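Local coordinates for enoyl-CoA hydratase subunit I (Geobacillus kaustophilus, PDB 2QQ3), which catalyses the reversible hydration of the double bond of 2-enoyl-CoA thioesters to 3-hydroxyacyl-CoA, as a member of the crotonase-like enoyl-CoA hydratase/isomerase family, at the interface of chains A and B. Numbering follows the deposited sequence. Chains: chain A/B, Enoyl-CoA hydratase subunit I.

Contact 1: the interface of chains A and B. Residues chain A 85-86, 89, 140-141; chain B 224-225, 228, 232.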
# COMPACT_ATOMS: atom_id res chain seq x y z
N PHE A 85 -15.31 -4.20 18.01
CA PHE A 85 -15.39 -3.72 16.65
C PHE A 85 -15.25 -4.82 15.62
O PHE A 85 -15.36 -4.57 14.42
CB PHE A 85 -14.38 -2.59 16.46
CG PHE A 85 -14.63 -1.43 17.37
CD1 PHE A 85 -15.81 -0.70 17.27
CD2 PHE A 85 -13.74 -1.11 18.39
CE1 PHE A 85 -16.11 0.32 18.18
CE2 PHE A 85 -14.02 -0.09 19.30
CZ PHE A 85 -15.21 0.63 19.19
N ALA A 86 -15.02 -6.04 16.10
CA ALA A 86 -14.92 -7.19 15.21
C ALA A 86 -16.32 -7.41 14.62
O ALA A 86 -16.46 -7.90 13.50
CB ALA A 86 -14.46 -8.41 15.98
N ASP A 89 -16.62 -5.17 11.76
CA ASP A 89 -15.85 -5.65 10.62
C ASP A 89 -16.69 -6.68 9.86
O ASP A 89 -16.61 -6.78 8.64
CB ASP A 89 -14.53 -6.29 11.06
CG ASP A 89 -13.57 -5.31 11.70
OD1 ASP A 89 -13.54 -4.13 11.29
OD2 ASP A 89 -12.83 -5.72 12.61
N GLY A 140 -14.95 4.93 17.13
CA GLY A 140 -14.13 3.73 17.17
C GLY A 140 -14.57 2.64 16.20
O GLY A 140 -13.93 1.59 16.11
N ALA A 141 -15.65 2.90 15.47
CA ALA A 141 -16.18 1.92 14.52
C ALA A 141 -16.08 2.40 13.07
O ALA A 141 -17.02 2.24 12.29
CB ALA A 141 -17.63 1.60 14.88
N MET B 224 -9.07 1.22 10.12
CA MET B 224 -10.00 0.98 11.22
C MET B 224 -9.31 0.24 12.36
O MET B 224 -9.64 0.43 13.53
CB MET B 224 -11.23 0.21 10.72
CG MET B 224 -12.19 1.07 9.91
SD MET B 224 -13.64 0.19 9.30
CE MET B 224 -14.42 -0.28 10.84
N GLN B 225 -8.33 -0.60 12.02
CA GLN B 225 -7.56 -1.34 13.02
C GLN B 225 -6.76 -0.34 13.85
O GLN B 225 -6.62 -0.51 15.06
CB GLN B 225 -6.60 -2.32 12.33
CG GLN B 225 -7.29 -3.46 11.61
CD GLN B 225 -7.84 -4.48 12.57
OE1 GLN B 225 -7.08 -5.22 13.20
NE2 GLN B 225 -9.16 -4.53 12.70
N ARG B 228 -9.31 1.97 16.20
CA ARG B 228 -9.76 1.35 17.45
C ARG B 228 -8.68 1.23 18.52
O ARG B 228 -8.98 1.21 19.71
CB ARG B 228 -10.40 -0.02 17.17
CG ARG B 228 -9.47 -1.06 16.57
CD ARG B 228 -10.24 -2.29 16.06
NE ARG B 228 -11.17 -1.93 14.99
CZ ARG B 228 -11.80 -2.81 14.20
NH1 ARG B 228 -11.60 -4.11 14.36
NH2 ARG B 228 -12.62 -2.39 13.26
N TYR B 232 -9.10 2.48 22.23
CA TYR B 232 -8.77 1.76 23.46
C TYR B 232 -7.94 2.64 24.41
O TYR B 232 -8.27 2.78 25.59
CB TYR B 232 -7.95 0.49 23.17
CG TYR B 232 -8.66 -0.59 22.39
CD1 TYR B 232 -10.03 -0.52 22.13
CD2 TYR B 232 -7.96 -1.69 21.91
CE1 TYR B 232 -10.68 -1.52 21.40
CE2 TYR B 232 -8.59 -2.69 21.18
CZ TYR B 232 -9.95 -2.61 20.93
OH TYR B 232 -10.56 -3.60 20.20
O HOH W 1 -12.59 0.58 14.07
O HOH W 2 -12.48 -4.35 18.40
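B:Arg228 meets A:Asp89 along the edge of its guanidinium and A:Phe85 across a face, a case of one arginine serving both charge pairing and packing between subunits. At the edge the two terminal nitrogens grip the carboxylate end-on, one for each oxygen. NH1 of B:Arg228 forms the salt bridge with OD2 of A:Asp89 at 2.7 Å, and NH2 of B:Arg228 donates to OD1 of A:Asp89 at 2.8 Å. Both oxygens are met on their syn sides, and the two flat groups are nearly coplanar, 17° apart. Over the face, CB of A:Phe85 stands 3.4 Å from CZ of B:Arg228, while the phenyl ring slides past the arginine and brings CD2 to 3.7 Å from B:Arg228 CB. The arginine reaches this position with CG between its backbone N and carbonyl carbon (chi1 63°) and a further bend at chi3. Water 1 lies at the guanidinium edge, bonding to NE and also to NH2 of B:Arg228, and to the backbone carbonyls of A:Gly140 and B:Met224. Water 2 joins B:Tyr232 OH to A:Phe85 N. In the fold, helix 220-234 of chain B lies against helix 86-92 of chain A, the residue just before it, and the loop before helix 143-151.

Contact 2: the interface of chains A and B. Residues chain A 144, 148, 157, 160-161; chain B 208-209, 211-212, 215.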
# COMPACT_ATOMS: atom_id res chain seq x y z
N THR A 144 -13.90 7.84 11.81
CA THR A 144 -12.81 8.70 11.35
C THR A 144 -12.28 8.27 9.98
O THR A 144 -11.82 9.11 9.20
CB THR A 144 -11.62 8.69 12.34
OG1 THR A 144 -10.98 7.41 12.33
CG2 THR A 144 -12.10 9.02 13.76
N THR A 148 -13.40 10.53 6.42
CA THR A 148 -12.24 11.13 5.78
C THR A 148 -12.10 10.74 4.31
O THR A 148 -11.77 11.57 3.47
CB THR A 148 -10.93 10.77 6.51
OG1 THR A 148 -10.98 11.28 7.85
CG2 THR A 148 -9.72 11.38 5.79
N LEU A 157 -11.77 16.67 9.82
CA LEU A 157 -11.30 17.15 11.12
C LEU A 157 -12.20 18.20 11.72
O LEU A 157 -12.34 18.27 12.95
CB LEU A 157 -9.87 17.70 11.02
CG LEU A 157 -8.76 16.66 11.17
CD1 LEU A 157 -7.40 17.33 11.03
CD2 LEU A 157 -8.89 15.97 12.52
N LEU A 160 -15.04 16.10 13.20
CA LEU A 160 -14.56 15.20 14.25
C LEU A 160 -14.02 15.92 15.48
O LEU A 160 -14.18 15.43 16.60
CB LEU A 160 -13.49 14.28 13.66
CG LEU A 160 -14.05 13.33 12.59
CD1 LEU A 160 -12.92 12.74 11.78
CD2 LEU A 160 -14.87 12.24 13.26
N TRP A 161 -13.39 17.06 15.27
CA TRP A 161 -12.83 17.82 16.38
C TRP A 161 -13.88 18.63 17.13
O TRP A 161 -13.71 18.96 18.30
CB TRP A 161 -11.73 18.77 15.87
CG TRP A 161 -10.35 18.16 15.79
CD1 TRP A 161 -9.95 16.93 16.23
CD2 TRP A 161 -9.17 18.81 15.31
NE1 TRP A 161 -8.60 16.77 16.06
CE2 TRP A 161 -8.09 17.91 15.49
CE3 TRP A 161 -8.91 20.07 14.73
CZ2 TRP A 161 -6.78 18.23 15.12
CZ3 TRP A 161 -7.60 20.38 14.37
CH2 TRP A 161 -6.55 19.46 14.57
N ILE B 208 -7.46 11.70 17.33
CA ILE B 208 -8.40 11.83 16.22
C ILE B 208 -7.59 12.31 15.02
O ILE B 208 -7.77 11.82 13.91
CB ILE B 208 -9.53 12.84 16.54
CG1 ILE B 208 -10.56 12.19 17.46
CG2 ILE B 208 -10.19 13.34 15.26
CD1 ILE B 208 -11.64 13.14 17.96
N LYS B 209 -6.69 13.26 15.25
CA LYS B 209 -5.87 13.77 14.17
C LYS B 209 -5.01 12.65 13.56
O LYS B 209 -4.85 12.58 12.35
CB LYS B 209 -4.97 14.91 14.66
CG LYS B 209 -3.95 15.39 13.63
CD LYS B 209 -3.22 16.64 14.11
CE LYS B 209 -2.09 17.01 13.16
NZ LYS B 209 -1.44 18.30 13.55
N ALA B 211 -5.70 9.45 13.55
CA ALA B 211 -6.61 8.56 12.84
C ALA B 211 -6.97 9.13 11.47
O ALA B 211 -7.00 8.40 10.48
CB ALA B 211 -7.86 8.33 13.67
N VAL B 212 -7.25 10.42 11.41
CA VAL B 212 -7.60 11.06 10.14
C VAL B 212 -6.43 10.99 9.16
O VAL B 212 -6.63 10.71 7.97
CB VAL B 212 -8.03 12.53 10.37
CG1 VAL B 212 -8.11 13.28 9.04
CG2 VAL B 212 -9.39 12.55 11.06
N ALA B 215 -6.35 7.69 7.70
CA ALA B 215 -7.49 7.50 6.79
C ALA B 215 -7.17 7.95 5.36
O ALA B 215 -7.70 7.40 4.39
CB ALA B 215 -8.71 8.26 7.30
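B:Val212 turns its CG2 methyl toward two leucines of chain A, in the manner of a branched residue at a helix-helix seam. This methyl packs 3.6 Å from CD1 of A:Leu160 and also meets CD2 of A:Leu157; with chi1 at 168° it stands anti to the carbonyl carbon, which points it at the leucines. The hydroxyl of A:Thr148 lies beside both valine methyls. On one flank CB of A:Thr148 presses tightly on CB of B:Ala215 at 3.4 Å, and OG1 of A:Thr144 lies beside CB of B:Ala211. On the other, CG2 of B:Ile208 touches CD1 of A:Trp161 at 3.7 Å, and CB of B:Lys209 rests against CZ2 of the same indole at 3.8 Å. The same CD2 of A:Leu157 also lies over a face of the A:Trp161 ring, toward its rim, and so supports the indole. OG1 of A:Thr148 donates to A:Thr144 O at 2.7 Å, which helps to fix the threonine's rotation. Replacing A:Thr148 by alanine would probably deprive that carbonyl of its hydroxyl partner and open a gap beside B:Val212 and B:Ala215, where CG2 had packed. In the fold, helix 202-217 of chain B packs against helices 143-151 and 153-162 of chain A, nearly antiparallel to the second.

Contact 3: the interface of chains A and B. Residues chain A 89, 141-142, 145-146; chain B 220, 224, 227.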
# COMPACT_ATOMS: atom_id res chain seq x y z
N ASP A 89 -16.62 -5.17 11.76
CA ASP A 89 -15.85 -5.65 10.62
C ASP A 89 -16.69 -6.68 9.86
O ASP A 89 -16.61 -6.78 8.64
CB ASP A 89 -14.53 -6.29 11.06
CG ASP A 89 -13.57 -5.31 11.70
OD1 ASP A 89 -13.54 -4.13 11.29
OD2 ASP A 89 -12.83 -5.72 12.61
N ALA A 141 -15.65 2.90 15.47
CA ALA A 141 -16.18 1.92 14.52
C ALA A 141 -16.08 2.40 13.07
O ALA A 141 -17.02 2.24 12.29
CB ALA A 141 -17.63 1.60 14.88
N GLY A 142 -14.94 2.99 12.72
CA GLY A 142 -14.70 3.45 11.36
C GLY A 142 -15.13 4.86 11.02
O GLY A 142 -14.94 5.31 9.88
N GLN A 145 -12.36 6.98 9.68
CA GLN A 145 -11.85 6.47 8.41
C GLN A 145 -12.79 6.70 7.23
O GLN A 145 -12.39 7.30 6.23
CB GLN A 145 -11.55 4.97 8.54
CG GLN A 145 -10.59 4.64 9.68
CD GLN A 145 -9.30 5.45 9.63
OE1 GLN A 145 -9.10 6.37 10.42
NE2 GLN A 145 -8.44 5.11 8.68
N ARG A 146 -14.03 6.23 7.34
CA ARG A 146 -14.99 6.40 6.26
C ARG A 146 -15.29 7.88 5.97
O ARG A 146 -15.34 8.28 4.80
CB ARG A 146 -16.28 5.63 6.57
CG ARG A 146 -16.10 4.11 6.55
CD ARG A 146 -17.44 3.37 6.59
NE ARG A 146 -17.30 1.95 6.24
CZ ARG A 146 -17.27 0.96 7.12
NH1 ARG A 146 -17.37 1.21 8.42
NH2 ARG A 146 -17.15 -0.30 6.70
N LEU B 220 -9.09 0.95 4.10
CA LEU B 220 -10.11 1.02 5.15
C LEU B 220 -9.98 0.05 6.33
O LEU B 220 -10.09 0.47 7.48
CB LEU B 220 -11.50 0.87 4.52
CG LEU B 220 -12.70 1.02 5.46
CD1 LEU B 220 -12.62 2.35 6.19
CD2 LEU B 220 -13.99 0.94 4.66
N MET B 224 -9.07 1.22 10.12
CA MET B 224 -10.00 0.98 11.22
C MET B 224 -9.31 0.24 12.36
O MET B 224 -9.64 0.43 13.53
CB MET B 224 -11.23 0.21 10.72
CG MET B 224 -12.19 1.07 9.91
SD MET B 224 -13.64 0.19 9.30
CE MET B 224 -14.42 -0.28 10.84
N GLU B 227 -7.48 2.96 14.14
CA GLU B 227 -8.48 3.79 14.80
C GLU B 227 -8.90 3.23 16.16
O GLU B 227 -8.84 3.94 17.18
CB GLU B 227 -9.70 3.91 13.88
CG GLU B 227 -10.79 4.87 14.35
CD GLU B 227 -12.07 4.67 13.56
OE1 GLU B 227 -12.61 3.54 13.61
OE2 GLU B 227 -12.54 5.62 12.89
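The carboxylate of B:Glu227 receives the backbone NH of A:Gly142, whose N lies 2.6 Å from OE1, illustrating how an acidic side chain from one subunit can hold a glycine turn of another. OE1 accepts through its syn lone pair, although the bond is appreciably bent, 143° at the hydrogen. The second oxygen, OE2, lies near the backbone N of A:Gln145, but at 3.5 Å this bond is weak. B:Glu227 reaches across with CG anti to its backbone N (chi1 -174°) and the chain extended beyond it. Because the carboxylate sits by the opening turn of helix 143-151, the helix end would probably favour its negative charge. Next to it, B:Met224 lies along the glycine, with CG 3.8 Å from A:Gly142 CA; its bend at chi3 turns CE back to the same carbon. Its SD approaches A:Arg146 NH1 at 4.0 Å. B:Leu220 divides its branches: CD1 packs 3.7 Å from CB of A:Gln145, whereas CD2 touches NE of A:Arg146 at 3.8 Å. This leucine crosses the arginine chain, extended from CG to NE, at about a right angle. The aliphatic part of A:Gln145 lies against both B:Leu220 and B:Met224, its CG meeting B:Met224 CG. In the fold, successive turns of helix 220-234 of chain B lie over the glycine-rich segment of chain A that leads into helix 143-151.

Contact 4: the interface of chains A and B. Residues chain A 133, 137, 160-161; chain B 200, 204-205, 208.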
# COMPACT_ATOMS: atom_id res chain seq x y z
N VAL A 133 -15.81 13.24 20.62
CA VAL A 133 -14.77 14.12 21.12
C VAL A 133 -15.19 14.84 22.41
O VAL A 133 -14.39 15.03 23.31
CB VAL A 133 -14.38 15.16 20.05
CG1 VAL A 133 -15.59 16.01 19.67
CG2 VAL A 133 -13.24 16.03 20.56
N VAL A 137 -13.56 11.02 24.08
CA VAL A 137 -13.09 9.93 23.22
C VAL A 137 -13.15 10.26 21.72
O VAL A 137 -12.99 11.42 21.33
CB VAL A 137 -13.84 8.60 23.52
CG1 VAL A 137 -13.60 8.19 24.98
CG2 VAL A 137 -15.33 8.76 23.24
N LEU A 160 -15.04 16.10 13.20
CA LEU A 160 -14.56 15.20 14.25
C LEU A 160 -14.02 15.92 15.48
O LEU A 160 -14.18 15.43 16.60
CB LEU A 160 -13.49 14.28 13.66
CG LEU A 160 -14.05 13.33 12.59
CD1 LEU A 160 -12.92 12.74 11.78
CD2 LEU A 160 -14.87 12.24 13.26
N TRP A 161 -13.39 17.06 15.27
CA TRP A 161 -12.83 17.82 16.38
C TRP A 161 -13.88 18.63 17.13
O TRP A 161 -13.71 18.96 18.30
CB TRP A 161 -11.73 18.77 15.87
CG TRP A 161 -10.35 18.16 15.79
CD1 TRP A 161 -9.95 16.93 16.23
CD2 TRP A 161 -9.17 18.81 15.31
NE1 TRP A 161 -8.60 16.77 16.06
CE2 TRP A 161 -8.09 17.91 15.49
CE3 TRP A 161 -8.91 20.07 14.73
CZ2 TRP A 161 -6.78 18.23 15.12
CZ3 TRP A 161 -7.60 20.38 14.37
CH2 TRP A 161 -6.55 19.46 14.57
N GLN B 200 -11.07 21.68 24.00
CA GLN B 200 -11.50 20.31 23.71
C GLN B 200 -10.50 19.36 24.37
O GLN B 200 -9.34 19.72 24.57
CB GLN B 200 -11.51 20.06 22.20
CG GLN B 200 -12.57 20.82 21.43
CD GLN B 200 -13.97 20.40 21.82
OE1 GLN B 200 -14.42 20.66 22.93
NE2 GLN B 200 -14.67 19.75 20.90
N ALA B 204 -8.03 13.51 22.85
CA ALA B 204 -8.98 13.20 21.79
C ALA B 204 -8.57 13.89 20.49
O ALA B 204 -8.50 13.24 19.45
CB ALA B 204 -10.39 13.63 22.20
N LEU B 205 -8.31 15.19 20.54
CA LEU B 205 -7.90 15.92 19.34
C LEU B 205 -6.65 15.28 18.74
O LEU B 205 -6.54 15.12 17.52
CB LEU B 205 -7.60 17.39 19.65
CG LEU B 205 -8.73 18.26 20.20
CD1 LEU B 205 -8.33 19.74 20.13
CD2 LEU B 205 -10.00 18.03 19.39
N ILE B 208 -7.46 11.70 17.33
CA ILE B 208 -8.40 11.83 16.22
C ILE B 208 -7.59 12.31 15.02
O ILE B 208 -7.77 11.82 13.91
CB ILE B 208 -9.53 12.84 16.54
CG1 ILE B 208 -10.56 12.19 17.46
CG2 ILE B 208 -10.19 13.34 15.26
CD1 ILE B 208 -11.64 13.14 17.96
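A:Trp161 and B:Leu205 meet through both a ring face and a ring NH, at a subunit interface of the crotonase-like family. Here the first turns of helix 202-217 of chain B, with the residues just before it, rest against the end of helix 153-162 and the 3-10 helix 131-135 of chain A. Hydrogen bonds run both ways through this tryptophan. Its indole NE1 donates to B:Leu205 O at 3.0 Å, in the carbonyl plane and on a lone pair, though the acceptor is tilted 20° from the indole plane. In the reverse sense, NE2 of the B:Gln200 side-chain amide donates to A:Trp161 O at 2.9 Å. That bond is nearly straight, 170° at the hydrogen, and the bend of B:Gln200 at chi2 helps bring its amide to the backbone of chain A. The indole also makes a CH-pi contact: CD2 of B:Leu205 stands 3.7 Å from the centroid of its five-membered ring, the leucine crossing at about a right angle. A phenylalanine in place of A:Trp161 would probably leave B:Leu205 O without its NH partner and B:Leu205 CD2 with less ring to lie on. Apolar contacts continue through A:Val133, whose CG2 lies 4.0 Å from B:Leu205 CD2 and whose CB meets B:Ile208 CD1 at 4.0 Å. That methyl also lies against A:Leu160 O, while CB of B:Ala204 sits 3.5 Å from A:Val137 O.

The four contacts fall into two overlapping pairs along one interface. Contacts 1 and 3, with C-alpha centres about 6 Å apart, share A:Asp89, A:Ala141 and B:Met224 and both use helix 220-234 of chain B. Contacts 2 and 4, about 8 Å apart, share A:Leu160, A:Trp161 and B:Ile208 and use helix 202-217. Contact 3 lies about 10 Å from contact 2, and helix 143-151 of chain A joins them; contact 4 is about 16 Å from contacts 1 and 3. The interface is not an exact two-fold, and in this six-chain assembly it probably belongs to the trimer typical of the family.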